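Local coordinates for twitching motility pilus retraction protein (Geobacter sulfurreducens PCA, PDB 5ZFQ) that powers retraction of type IV pili as a motor ATPase, probably drawing on ATP hydrolysis within a ring of six subunits, at residues V37-S42 with Q59-E64; H87-A92 with V111-G116; Y127-F132 with Y190-K195; N213-I218 with L234-A239; G302-L307 with R355-D360. All blocks are in the same frame, centred on the assembly; numbering follows the deposited sequence.

Contact 1 of 5, residues V37-S42 with Q59-E64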
# COMPACT_ATOMS: atom_id res chain seq x y z
N VAL A 37 -12.14 20.46 43.90
CA VAL A 37 -11.94 19.35 44.82
C VAL A 37 -12.74 19.56 46.10
O VAL A 37 -13.47 18.66 46.52
CB VAL A 37 -10.45 19.14 45.18
CG1 VAL A 37 -10.30 18.04 46.22
CG2 VAL A 37 -9.63 18.78 43.94
N ASN A 38 -12.62 20.74 46.71
CA ASN A 38 -13.35 21.09 47.92
C ASN A 38 -14.85 20.81 47.81
O ASN A 38 -15.48 20.36 48.78
CB ASN A 38 -13.16 22.57 48.26
CG ASN A 38 -11.83 22.85 48.95
OD1 ASN A 38 -11.14 21.93 49.38
ND2 ASN A 38 -11.47 24.12 49.05
N ARG A 39 -15.42 21.04 46.63
CA ARG A 39 -16.86 20.92 46.47
C ARG A 39 -17.30 19.52 46.02
O ARG A 39 -18.47 19.31 45.68
CB ARG A 39 -17.38 21.99 45.51
CG ARG A 39 -17.14 23.39 46.04
CD ARG A 39 -17.78 24.41 45.18
NE ARG A 39 -19.23 24.24 45.16
CZ ARG A 39 -20.02 24.93 44.35
NH1 ARG A 39 -19.50 25.82 43.53
NH2 ARG A 39 -21.33 24.72 44.36
N GLY A 40 -16.37 18.57 46.07
CA GLY A 40 -16.66 17.19 45.72
C GLY A 40 -16.99 17.06 44.25
O GLY A 40 -17.83 16.24 43.86
N GLY A 41 -16.34 17.87 43.43
CA GLY A 41 -16.56 17.84 42.00
C GLY A 41 -15.68 16.82 41.31
O GLY A 41 -14.70 16.34 41.88
N SER A 42 -16.04 16.47 40.07
CA SER A 42 -15.25 15.51 39.29
C SER A 42 -14.63 16.19 38.07
O SER A 42 -13.50 15.89 37.70
CB SER A 42 -16.10 14.30 38.85
OG SER A 42 -17.19 14.68 38.02
N GLN A 59 -24.09 16.78 38.02
CA GLN A 59 -24.68 18.07 37.63
C GLN A 59 -23.64 19.14 37.29
O GLN A 59 -22.75 19.44 38.10
CB GLN A 59 -25.59 18.58 38.76
CG GLN A 59 -26.89 19.28 38.30
CD GLN A 59 -27.66 18.53 37.19
OE1 GLN A 59 -27.72 17.29 37.17
NE2 GLN A 59 -28.27 19.29 36.28
N LEU A 60 -23.77 19.73 36.11
CA LEU A 60 -22.97 20.91 35.79
C LEU A 60 -23.45 22.09 36.61
O LEU A 60 -24.66 22.32 36.75
CB LEU A 60 -23.01 21.25 34.30
CG LEU A 60 -22.05 20.44 33.44
CD1 LEU A 60 -22.14 20.89 31.98
CD2 LEU A 60 -20.63 20.57 33.98
N ILE A 61 -22.49 22.81 37.17
CA ILE A 61 -22.75 23.93 38.06
C ILE A 61 -21.79 25.05 37.73
O ILE A 61 -20.56 24.89 37.83
CB ILE A 61 -22.55 23.54 39.54
CG1 ILE A 61 -23.53 22.44 39.96
CG2 ILE A 61 -22.71 24.73 40.41
CD1 ILE A 61 -23.22 21.89 41.35
N PRO A 62 -22.33 26.19 37.29
CA PRO A 62 -21.47 27.35 37.04
C PRO A 62 -20.89 27.95 38.33
O PRO A 62 -21.61 28.04 39.32
CB PRO A 62 -22.40 28.35 36.35
CG PRO A 62 -23.82 27.85 36.65
CD PRO A 62 -23.71 26.38 36.80
N LEU A 63 -19.61 28.33 38.33
CA LEU A 63 -19.04 29.06 39.49
C LEU A 63 -19.52 30.53 39.55
O LEU A 63 -19.92 31.13 38.54
CB LEU A 63 -17.51 29.02 39.49
CG LEU A 63 -16.76 27.68 39.61
CD1 LEU A 63 -15.25 27.87 39.84
CD2 LEU A 63 -17.37 26.74 40.67
N GLU A 64 -19.48 31.11 40.75
CA GLU A 64 -19.94 32.48 40.91
C GLU A 64 -18.84 33.48 40.47
O GLU A 64 -18.27 34.19 41.30
CB GLU A 64 -20.35 32.73 42.36
CG GLU A 64 -21.18 34.00 42.54
CD GLU A 64 -21.25 34.46 43.99
OE1 GLU A 64 -21.43 33.61 44.88
OE2 GLU A 64 -21.13 35.69 44.22
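Arg39 lays the end of its guanidinium against two aliphatic side chains, Ile61 and Leu63. The nearer approach is NH1 to CD2 of Leu63, at 3.7 Å; NH2 stands 4.2 Å from CG2 of Ile61, and both methyls meet the flat group obliquely. No hydrogen bond or salt bridge links the segments, so this is van der Waals contact. A long, thin arginine suits the place because its carbons can span the gap while the charged end stays on the solvent side; the bend at chi3 (63°) turns that end toward Ile61 and Leu63. Glu35 offers NH1 a long, weak ion pair. Leu63 is buried, and it also touches Leu32 of helix 29-38 and Ile54 of strand 53-56. Behind Arg39, the chain turns at Gly40, whose positive phi suits glycine, with Gly40 N bonded to Val37 O at 2.9 Å. Here a Schellman motif ends helix 29-38, leading into the antiparallel sheet of the N-terminal domain, which is PAS-like in PilT-family ATPases.

Contact 2 of 5, residues H87-A92 with V111-G116; sequences HKFEEA and VFIQRG
Phe89 and Val111 mark the nearest backbone approach, CA to CA 7.8 Å, where helix 87-92 runs over strand 111-114 with an angle of 32° between their directions and 9.3 Å between their axes. This is helix-on-sheet packing on the antiparallel sheet of the N-terminal domain, PAS-like in this family. Phe89 carries it. With CG anti to the backbone N (chi1 176°), its ring projects onto the strand, and CG1 of Val111 sits over one face in a CH-pi contact, 3.7 Å from the ring centroid. Ile113 adds CD1 beside CZ of the ring, at 3.6 Å, from an oblique direction, while the backbone of Phe112 lies at the ring edge. A flat aromatic and beta-branched residues suit such a buried seam, which Tyr78 and Leu95 also border. Were Phe89 an alanine, a gap would probably open beneath the helix, and Val111 CG1 and Ile113 CD1 would lose the ring they touch. Farther along, Gln201 N of the second subunit bonds to Gln114 OE1. That same oxygen is gripped side-on by Arg115 NE and NH2, with NE at 2.9 Å and OE1 lying in the guanidinium plane.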
# COMPACT_ATOMS: atom_id res chain seq x y z
N HIS A 87 4.02 23.52 22.88
CA HIS A 87 4.43 23.33 21.49
C HIS A 87 3.68 22.13 20.89
O HIS A 87 3.25 22.18 19.74
CB HIS A 87 5.95 23.13 21.39
CG HIS A 87 6.47 22.96 19.99
ND1 HIS A 87 6.45 21.76 19.32
CD2 HIS A 87 7.06 23.85 19.15
CE1 HIS A 87 6.98 21.92 18.12
NE2 HIS A 87 7.36 23.17 17.99
N LYS A 88 3.52 21.06 21.66
CA LYS A 88 2.83 19.89 21.16
C LYS A 88 1.38 20.26 20.82
O LYS A 88 0.88 19.91 19.74
CB LYS A 88 2.88 18.73 22.16
CG LYS A 88 2.59 17.35 21.52
CD LYS A 88 2.34 16.23 22.54
CE LYS A 88 2.15 14.87 21.83
NZ LYS A 88 1.41 13.82 22.64
N PHE A 89 0.73 21.00 21.72
CA PHE A 89 -0.64 21.48 21.53
C PHE A 89 -0.84 22.46 20.34
O PHE A 89 -1.82 22.38 19.61
CB PHE A 89 -1.14 22.14 22.82
CG PHE A 89 -2.52 22.76 22.69
CD1 PHE A 89 -3.63 21.96 22.48
CD2 PHE A 89 -2.69 24.15 22.78
CE1 PHE A 89 -4.89 22.53 22.35
CE2 PHE A 89 -3.96 24.72 22.66
CZ PHE A 89 -5.06 23.90 22.45
N GLU A 90 0.09 23.38 20.15
CA GLU A 90 -0.04 24.37 19.09
C GLU A 90 0.16 23.76 17.71
O GLU A 90 -0.37 24.28 16.72
CB GLU A 90 0.94 25.53 19.31
CG GLU A 90 0.39 26.53 20.33
CD GLU A 90 1.37 27.60 20.75
OE1 GLU A 90 2.59 27.47 20.46
OE2 GLU A 90 0.91 28.59 21.39
N GLU A 91 0.89 22.65 17.64
CA GLU A 91 1.05 21.93 16.39
C GLU A 91 -0.18 21.04 16.11
O GLU A 91 -0.58 20.86 14.95
CB GLU A 91 2.33 21.09 16.43
CG GLU A 91 2.50 20.08 15.28
CD GLU A 91 1.87 18.70 15.58
OE1 GLU A 91 1.68 18.36 16.78
OE2 GLU A 91 1.55 17.96 14.61
N ALA A 92 -0.78 20.52 17.18
CA ALA A 92 -1.77 19.45 17.08
C ALA A 92 -3.22 19.89 17.26
O ALA A 92 -4.14 19.22 16.77
CB ALA A 92 -1.45 18.38 18.10
N VAL A 111 -6.94 19.69 26.64
CA VAL A 111 -6.92 21.01 26.06
C VAL A 111 -7.20 20.89 24.59
O VAL A 111 -6.56 20.09 23.92
CB VAL A 111 -5.56 21.72 26.24
CG1 VAL A 111 -5.64 23.16 25.77
CG2 VAL A 111 -5.12 21.64 27.68
N PHE A 112 -8.16 21.66 24.08
CA PHE A 112 -8.51 21.57 22.67
C PHE A 112 -8.87 22.95 22.14
O PHE A 112 -8.93 23.91 22.91
CB PHE A 112 -9.67 20.56 22.43
CG PHE A 112 -10.94 20.85 23.21
CD1 PHE A 112 -11.06 20.49 24.56
CD2 PHE A 112 -12.05 21.42 22.58
CE1 PHE A 112 -12.25 20.74 25.27
CE2 PHE A 112 -13.24 21.68 23.28
CZ PHE A 112 -13.35 21.34 24.62
N ILE A 113 -9.10 23.03 20.82
CA ILE A 113 -9.55 24.27 20.20
C ILE A 113 -11.02 24.14 19.82
O ILE A 113 -11.43 23.19 19.13
CB ILE A 113 -8.71 24.64 18.94
CG1 ILE A 113 -7.24 24.89 19.30
CG2 ILE A 113 -9.27 25.90 18.30
CD1 ILE A 113 -7.04 25.99 20.34
N GLN A 114 -11.82 25.09 20.26
CA GLN A 114 -13.18 25.16 19.75
C GLN A 114 -13.48 26.60 19.34
O GLN A 114 -13.20 27.54 20.08
CB GLN A 114 -14.19 24.63 20.78
CG GLN A 114 -14.45 25.50 21.98
CD GLN A 114 -15.63 26.45 21.76
OE1 GLN A 114 -16.64 26.08 21.14
NE2 GLN A 114 -15.49 27.69 22.25
N ARG A 115 -13.99 26.74 18.12
CA ARG A 115 -14.32 28.03 17.54
C ARG A 115 -13.19 29.08 17.71
O ARG A 115 -13.43 30.24 18.08
CB ARG A 115 -15.65 28.53 18.14
CG ARG A 115 -16.86 27.87 17.47
CD ARG A 115 -18.17 28.30 18.11
NE ARG A 115 -18.38 27.71 19.44
CZ ARG A 115 -19.49 27.86 20.16
NH1 ARG A 115 -20.51 28.60 19.69
NH2 ARG A 115 -19.60 27.29 21.36
N GLY A 116 -11.96 28.64 17.44
CA GLY A 116 -10.80 29.51 17.48
C GLY A 116 -10.23 29.76 18.87
O GLY A 116 -9.23 30.49 19.01

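Contact 3 of 5, residues Y127-F132 with Y190-K195; sequences YKILTF and YLHPHK
Ile129 and Tyr190 bring the two backbones nearest, CA to CA 7.5 Å, in a meeting of two irregular segments with no hydrogen bond between them. On the 127-132 side, Ile129 carries the contact. Its CD1 reaches the backbone O of Leu191, at 3.4 Å, and its CG1 lies 4.3 Å from CE1 of the His192 ring, which it meets obliquely. CG1 is set beside the backbone N (chi1 -75°), and the unusual chi2 of 86° swings CD1 round to Leu191. An isoleucine suits this partly covered spot because its CD1 is long enough to reach over to the Leu191 backbone. His192 is buried against Ile170 of helix 162-176, and its backbone N is hydrogen-bonded to Gln201 OE1, which helps fix the surface that Ile129 meets. His192 O also accepts from Arg115 NH1 of the third subunit. Segment 127-132 leads from strand 117-125 of the N-terminal sheet to helix 132-135, so the contact lays the interdomain linker on the ATPase domain, consistent with the two-domain build, N-terminal PAS-like and RecA-like ATPase, of PilT-type motors.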
# COMPACT_ATOMS: atom_id res chain seq x y z
N TYR A 127 -7.21 9.65 44.83
CA TYR A 127 -6.11 8.94 45.48
C TYR A 127 -6.57 7.53 45.83
O TYR A 127 -5.86 6.54 45.58
CB TYR A 127 -5.63 9.66 46.75
CG TYR A 127 -4.78 10.92 46.54
CD1 TYR A 127 -3.45 10.82 46.10
CD2 TYR A 127 -5.29 12.19 46.83
CE1 TYR A 127 -2.65 11.98 45.93
CE2 TYR A 127 -4.50 13.35 46.67
CZ TYR A 127 -3.18 13.24 46.22
OH TYR A 127 -2.41 14.37 46.04
N LYS A 128 -7.78 7.45 46.38
CA LYS A 128 -8.29 6.19 46.88
C LYS A 128 -9.03 5.40 45.79
O LYS A 128 -10.01 5.86 45.20
CB LYS A 128 -9.21 6.43 48.09
CG LYS A 128 -9.63 5.15 48.81
CD LYS A 128 -10.44 5.44 50.08
CE LYS A 128 -10.76 4.15 50.86
NZ LYS A 128 -9.95 4.01 52.11
N ILE A 129 -8.52 4.19 45.53
CA ILE A 129 -9.10 3.29 44.54
C ILE A 129 -10.27 2.47 45.11
O ILE A 129 -10.10 1.64 46.01
CB ILE A 129 -8.04 2.33 43.97
CG1 ILE A 129 -7.10 3.06 42.99
CG2 ILE A 129 -8.71 1.15 43.28
CD1 ILE A 129 -5.91 3.77 43.62
N LEU A 130 -11.46 2.75 44.58
CA LEU A 130 -12.69 2.01 44.90
C LEU A 130 -12.50 0.49 44.96
O LEU A 130 -11.76 -0.08 44.15
CB LEU A 130 -13.77 2.33 43.87
CG LEU A 130 -14.20 3.80 43.77
CD1 LEU A 130 -14.97 4.03 42.47
CD2 LEU A 130 -15.03 4.20 45.00
N THR A 131 -13.18 -0.16 45.90
CA THR A 131 -13.05 -1.61 46.02
C THR A 131 -14.13 -2.39 45.22
O THR A 131 -15.05 -1.80 44.66
CB THR A 131 -13.08 -2.04 47.51
OG1 THR A 131 -12.76 -3.44 47.61
CG2 THR A 131 -14.43 -1.77 48.15
N PHE A 132 -13.97 -3.71 45.16
CA PHE A 132 -14.94 -4.58 44.53
C PHE A 132 -16.33 -4.41 45.13
O PHE A 132 -17.32 -4.32 44.40
CB PHE A 132 -14.51 -6.04 44.66
CG PHE A 132 -13.16 -6.32 44.10
CD1 PHE A 132 -12.02 -6.11 44.86
CD2 PHE A 132 -13.02 -6.78 42.80
CE1 PHE A 132 -10.76 -6.38 44.35
CE2 PHE A 132 -11.78 -7.04 42.28
CZ PHE A 132 -10.65 -6.84 43.05
N TYR A 190 -6.27 5.53 36.57
CA TYR A 190 -6.06 5.50 38.02
C TYR A 190 -4.61 5.25 38.36
O TYR A 190 -3.97 4.37 37.78
CB TYR A 190 -6.98 4.45 38.66
CG TYR A 190 -8.46 4.78 38.46
CD1 TYR A 190 -9.11 5.66 39.34
CD2 TYR A 190 -9.19 4.27 37.39
CE1 TYR A 190 -10.43 6.01 39.16
CE2 TYR A 190 -10.54 4.62 37.21
CZ TYR A 190 -11.14 5.49 38.10
OH TYR A 190 -12.45 5.87 37.95
N LEU A 191 -4.06 6.03 39.29
CA LEU A 191 -2.64 5.88 39.64
C LEU A 191 -2.44 4.91 40.81
O LEU A 191 -3.31 4.74 41.66
CB LEU A 191 -2.01 7.23 39.96
CG LEU A 191 -1.92 8.19 38.77
CD1 LEU A 191 -1.73 9.64 39.21
CD2 LEU A 191 -0.82 7.76 37.83
N HIS A 192 -1.29 4.25 40.83
CA HIS A 192 -1.00 3.30 41.90
C HIS A 192 0.33 3.61 42.58
O HIS A 192 1.38 3.62 41.95
CB HIS A 192 -0.99 1.86 41.36
CG HIS A 192 -2.31 1.41 40.80
ND1 HIS A 192 -3.32 0.89 41.59
CD2 HIS A 192 -2.77 1.36 39.53
CE1 HIS A 192 -4.35 0.58 40.83
NE2 HIS A 192 -4.04 0.84 39.57
N PRO A 193 0.28 3.85 43.90
CA PRO A 193 1.49 3.98 44.72
C PRO A 193 2.12 2.61 44.88
O PRO A 193 1.42 1.61 44.68
CB PRO A 193 0.94 4.50 46.04
CG PRO A 193 -0.41 3.83 46.15
CD PRO A 193 -0.94 3.76 44.73
N HIS A 194 3.39 2.51 45.22
CA HIS A 194 3.90 1.18 45.53
C HIS A 194 3.29 0.73 46.86
O HIS A 194 3.25 1.50 47.83
CB HIS A 194 5.43 1.14 45.62
CG HIS A 194 6.11 1.67 44.40
ND1 HIS A 194 5.94 1.10 43.15
CD2 HIS A 194 6.96 2.71 44.23
CE1 HIS A 194 6.66 1.79 42.27
NE2 HIS A 194 7.28 2.77 42.90
N LYS A 195 2.80 -0.49 46.90
CA LYS A 195 2.45 -1.10 48.17
C LYS A 195 3.43 -2.25 48.40
O LYS A 195 4.57 -1.99 48.79
CB LYS A 195 0.98 -1.52 48.18
CG LYS A 195 0.07 -0.30 48.13
CD LYS A 195 -1.39 -0.59 48.32
CE LYS A 195 -2.20 0.68 48.20
NZ LYS A 195 -3.68 0.47 48.33

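Contact 4 of 5, residues N213-I218 with L234-A239; sequences NALKYI and LETIEA
Leu215 meets Thr236 and Ala239 through its CD1 methyl, with no flat group at the interface itself. The flat group close by is the Tyr217 ring, and one of its faces carries CD of Lys216, 3.8 Å above the plane and displaced from the ring centre; the ammonium end of that lysine makes a weak hydrogen bond from NZ to Tyr217 OH. The contact proper depends on a single methyl. CD1 of Leu215 lies 3.8 Å from CG2 of Thr236 and 4.1 Å from CB of Ala239. The leucine and the threonine cross at about a right angle. Leu215 holds CG beside its backbone N (chi1 -77°), which carries the branch over to the other helix. Leucine suits the role because it has the length to bridge the gap, while alanine is small enough to admit its methyl. CD1 rests against both branches of Thr236, whose OG1 finds its polar partner in Asp233 OD2. Val228 of strand 225-230 touches both Leu215 and Thr236, and Ile184 of strand 180-185 also supports Leu215. Helices 211-216 and 234-245 are thus neighbours packed on the mixed sheet of the ATPase domain.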
# COMPACT_ATOMS: atom_id res chain seq x y z
N ASN A 213 5.49 0.17 20.63
CA ASN A 213 6.78 0.46 21.26
C ASN A 213 6.87 -0.15 22.66
O ASN A 213 7.84 -0.83 22.99
CB ASN A 213 7.01 1.98 21.34
CG ASN A 213 7.65 2.56 20.08
OD1 ASN A 213 7.71 1.91 19.03
ND2 ASN A 213 8.11 3.82 20.18
N ALA A 214 5.85 0.09 23.48
CA ALA A 214 5.91 -0.32 24.87
C ALA A 214 5.92 -1.85 25.01
O ALA A 214 6.46 -2.40 25.98
CB ALA A 214 4.76 0.28 25.63
N LEU A 215 5.32 -2.55 24.05
CA LEU A 215 5.28 -4.01 24.12
C LEU A 215 6.54 -4.65 23.54
O LEU A 215 6.88 -5.79 23.87
CB LEU A 215 4.04 -4.53 23.39
CG LEU A 215 2.75 -4.36 24.17
CD1 LEU A 215 1.58 -4.73 23.30
CD2 LEU A 215 2.84 -5.22 25.42
N LYS A 216 7.23 -3.92 22.68
CA LYS A 216 8.43 -4.42 22.03
C LYS A 216 9.50 -4.85 23.02
O LYS A 216 10.35 -5.69 22.68
CB LYS A 216 9.00 -3.36 21.10
CG LYS A 216 10.19 -3.83 20.33
CD LYS A 216 10.93 -2.66 19.70
CE LYS A 216 12.02 -3.15 18.75
NZ LYS A 216 12.66 -1.97 18.14
N TYR A 217 9.46 -4.29 24.23
CA TYR A 217 10.51 -4.52 25.23
C TYR A 217 9.97 -5.01 26.56
O TYR A 217 10.72 -5.13 27.53
CB TYR A 217 11.33 -3.25 25.47
CG TYR A 217 12.18 -2.83 24.31
CD1 TYR A 217 12.87 -3.77 23.54
CD2 TYR A 217 12.29 -1.49 23.96
CE1 TYR A 217 13.66 -3.37 22.45
CE2 TYR A 217 13.08 -1.08 22.88
CZ TYR A 217 13.77 -2.02 22.12
OH TYR A 217 14.54 -1.60 21.05
N ILE A 218 8.67 -5.28 26.62
CA ILE A 218 8.04 -5.69 27.88
C ILE A 218 8.69 -6.95 28.49
O ILE A 218 8.78 -7.09 29.72
CB ILE A 218 6.52 -5.91 27.69
CG1 ILE A 218 5.83 -6.05 29.05
CG2 ILE A 218 6.24 -7.11 26.74
CD1 ILE A 218 5.79 -4.77 29.80
N LEU A 234 -2.90 -7.70 15.74
CA LEU A 234 -2.44 -9.08 15.85
C LEU A 234 -1.21 -9.12 16.76
O LEU A 234 -0.99 -10.08 17.51
CB LEU A 234 -2.11 -9.68 14.48
CG LEU A 234 -3.29 -9.95 13.54
CD1 LEU A 234 -2.81 -10.36 12.16
CD2 LEU A 234 -4.18 -11.02 14.13
N GLU A 235 -0.42 -8.04 16.68
CA GLU A 235 0.83 -7.93 17.42
C GLU A 235 0.61 -7.85 18.94
O GLU A 235 1.30 -8.53 19.70
CB GLU A 235 1.61 -6.71 16.93
CG GLU A 235 2.98 -6.59 17.57
CD GLU A 235 3.92 -5.67 16.79
OE1 GLU A 235 3.67 -5.44 15.58
OE2 GLU A 235 4.92 -5.21 17.40
N THR A 236 -0.33 -7.01 19.36
CA THR A 236 -0.65 -6.84 20.77
C THR A 236 -1.23 -8.14 21.37
O THR A 236 -0.84 -8.54 22.47
CB THR A 236 -1.64 -5.66 20.99
OG1 THR A 236 -1.05 -4.44 20.54
CG2 THR A 236 -2.04 -5.53 22.45
N ILE A 237 -2.14 -8.78 20.66
CA ILE A 237 -2.70 -10.05 21.10
C ILE A 237 -1.60 -11.11 21.31
O ILE A 237 -1.60 -11.87 22.30
CB ILE A 237 -3.74 -10.58 20.10
CG1 ILE A 237 -4.94 -9.65 20.04
CG2 ILE A 237 -4.24 -11.96 20.47
CD1 ILE A 237 -5.98 -10.13 19.06
N GLU A 238 -0.66 -11.13 20.37
CA GLU A 238 0.44 -12.08 20.39
C GLU A 238 1.37 -11.82 21.54
O GLU A 238 2.00 -12.74 22.06
CB GLU A 238 1.22 -12.02 19.08
CG GLU A 238 0.95 -13.17 18.13
CD GLU A 238 1.55 -12.91 16.77
OE1 GLU A 238 2.19 -11.84 16.62
OE2 GLU A 238 1.38 -13.74 15.85
N ALA A 239 1.47 -10.57 21.95
CA ALA A 239 2.30 -10.22 23.08
C ALA A 239 1.62 -10.66 24.37
O ALA A 239 2.24 -11.29 25.22
CB ALA A 239 2.61 -8.73 23.10

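Contact 5 of 5, residues G302-L307 with R355-D360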
# COMPACT_ATOMS: atom_id res chain seq x y z
N GLY A 302 -28.19 8.08 37.28
CA GLY A 302 -27.00 7.33 37.66
C GLY A 302 -26.87 6.05 36.86
O GLY A 302 -27.70 5.77 36.01
N ARG A 303 -25.84 5.27 37.13
CA ARG A 303 -25.56 4.07 36.33
C ARG A 303 -25.20 2.85 37.17
O ARG A 303 -24.38 2.93 38.08
CB ARG A 303 -24.42 4.34 35.35
CG ARG A 303 -24.78 5.31 34.24
CD ARG A 303 -23.76 5.28 33.11
NE ARG A 303 -22.50 5.93 33.46
CZ ARG A 303 -21.38 5.82 32.74
NH1 ARG A 303 -21.37 5.05 31.65
NH2 ARG A 303 -20.26 6.45 33.11
N VAL A 304 -25.76 1.71 36.79
CA VAL A 304 -25.51 0.43 37.42
C VAL A 304 -24.74 -0.48 36.49
O VAL A 304 -24.78 -0.33 35.31
CB VAL A 304 -26.80 -0.26 37.86
CG1 VAL A 304 -27.49 0.56 38.90
CG2 VAL A 304 -27.72 -0.48 36.70
N LEU A 305 -24.03 -1.43 37.05
CA LEU A 305 -23.23 -2.33 36.27
C LEU A 305 -23.83 -3.68 36.01
O LEU A 305 -24.37 -4.29 36.88
CB LEU A 305 -21.88 -2.50 36.93
CG LEU A 305 -20.92 -3.35 36.13
CD1 LEU A 305 -20.28 -2.54 35.04
CD2 LEU A 305 -19.88 -4.01 36.99
N ALA A 306 -23.77 -4.10 34.76
CA ALA A 306 -24.23 -5.39 34.32
C ALA A 306 -22.96 -6.10 33.87
O ALA A 306 -22.13 -5.56 33.21
CB ALA A 306 -25.23 -5.27 33.22
N LEU A 307 -22.84 -7.35 34.23
CA LEU A 307 -21.57 -8.02 34.04
C LEU A 307 -21.74 -9.48 33.64
O LEU A 307 -22.45 -10.26 34.31
CB LEU A 307 -20.75 -7.92 35.34
CG LEU A 307 -19.41 -8.64 35.44
CD1 LEU A 307 -18.28 -7.92 34.71
CD2 LEU A 307 -19.09 -8.86 36.92
N ARG A 355 -34.56 -4.26 41.25
CA ARG A 355 -35.12 -3.02 40.68
C ARG A 355 -34.08 -1.92 40.47
O ARG A 355 -34.35 -0.74 40.71
CB ARG A 355 -36.25 -2.49 41.57
CG ARG A 355 -37.49 -3.37 41.65
CD ARG A 355 -38.36 -2.89 42.78
NE ARG A 355 -39.56 -3.70 42.95
CZ ARG A 355 -39.61 -4.86 43.60
NH1 ARG A 355 -38.51 -5.39 44.14
NH2 ARG A 355 -40.77 -5.50 43.71
N ARG A 356 -32.90 -2.31 40.00
CA ARG A 356 -31.84 -1.35 39.72
C ARG A 356 -31.93 -0.81 38.29
O ARG A 356 -31.51 0.32 38.02
CB ARG A 356 -30.47 -2.00 39.96
CG ARG A 356 -30.37 -2.83 41.25
CD ARG A 356 -30.23 -1.96 42.51
NE ARG A 356 -29.21 -0.91 42.38
CZ ARG A 356 -27.90 -1.11 42.28
NH1 ARG A 356 -27.39 -2.35 42.28
NH2 ARG A 356 -27.08 -0.07 42.17
N ILE A 357 -32.48 -1.61 37.38
CA ILE A 357 -32.73 -1.20 35.99
C ILE A 357 -34.17 -1.49 35.59
O ILE A 357 -34.86 -2.26 36.26
CB ILE A 357 -31.78 -1.92 34.98
CG1 ILE A 357 -32.18 -3.39 34.80
CG2 ILE A 357 -30.34 -1.79 35.39
CD1 ILE A 357 -31.25 -4.15 33.87
N SER A 358 -34.64 -0.89 34.50
CA SER A 358 -36.02 -1.11 34.06
C SER A 358 -36.10 -2.18 32.98
O SER A 358 -35.11 -2.46 32.29
CB SER A 358 -36.64 0.19 33.55
OG SER A 358 -36.17 0.51 32.25
N LEU A 359 -37.27 -2.79 32.84
CA LEU A 359 -37.52 -3.83 31.86
C LEU A 359 -37.15 -3.39 30.43
O LEU A 359 -36.58 -4.17 29.68
CB LEU A 359 -38.99 -4.29 31.93
CG LEU A 359 -39.40 -5.59 31.20
CD1 LEU A 359 -38.83 -6.83 31.87
CD2 LEU A 359 -40.91 -5.72 31.01
N ASP A 360 -37.48 -2.14 30.06
CA ASP A 360 -37.12 -1.60 28.73
C ASP A 360 -35.63 -1.67 28.48
O ASP A 360 -35.16 -2.28 27.51
CB ASP A 360 -37.55 -0.13 28.55
CG ASP A 360 -39.04 0.04 28.40
OD1 ASP A 360 -39.74 -0.99 28.22
OD2 ASP A 360 -39.52 1.21 28.40
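Val304 packs against Ile357 and Arg356, joining strand 303-310, the outermost strand, within this chain, of the mixed RecA-like sheet, to the turn that precedes helix 359-365. The tightly enclosed half is apolar. CG2 of Val304 meets CG2 of Ile357 at 3.2 Å, a short value that at this resolution says no more than that the methyls touch. Both residues are buried, and Ile357 also reaches Leu348 of helix 344-353; compact, beta-branched side chains suit such a seam between strand and turn. The other half is the solvent side, formed by the exposed Arg356. There CG1 of Val304 lies over one face of the Arg356 guanidinium. Bends at chi2 (-77°) and chi3 (-48°) fold the arginine back onto the strand, which sets that face on the valine although the residue as a whole is exposed. With an alanine here in place of Val304, Ile357 and the Arg356 guanidinium would probably both lose their methyl partners, and the arginine would be freer to swing away. No hydrogen bond crosses between the segments, although the Arg356 backbone is bonded to Val298 nearby. The closest approach of the arginine is NH2 to CG1 of Val304, at 3.4 Å.

Contacts 1 and 2 reach the same antiparallel sheet, their centres about 25 Å apart, whereas contacts 4 and 5 belong to the ATPase domain, with centres about 36 Å apart on opposite sides of the chain's centre. Contact 3 lies where the two domains join, its nearest atoms about 7 Å from contact 1 and about 8 Å from contact 5. Contacts 3 and 5 reach the probable Walker A region: Tyr190 packs on Thr164, just past the loop, and Arg303 NH1 bonds to Gly159 O within it. Contacts 1 and 2 meet the second subunit, contacts 3 and 4 the third; Arg115 of contact 2 and His192 of contact 3 are hydrogen-bonded across such a subunit boundary.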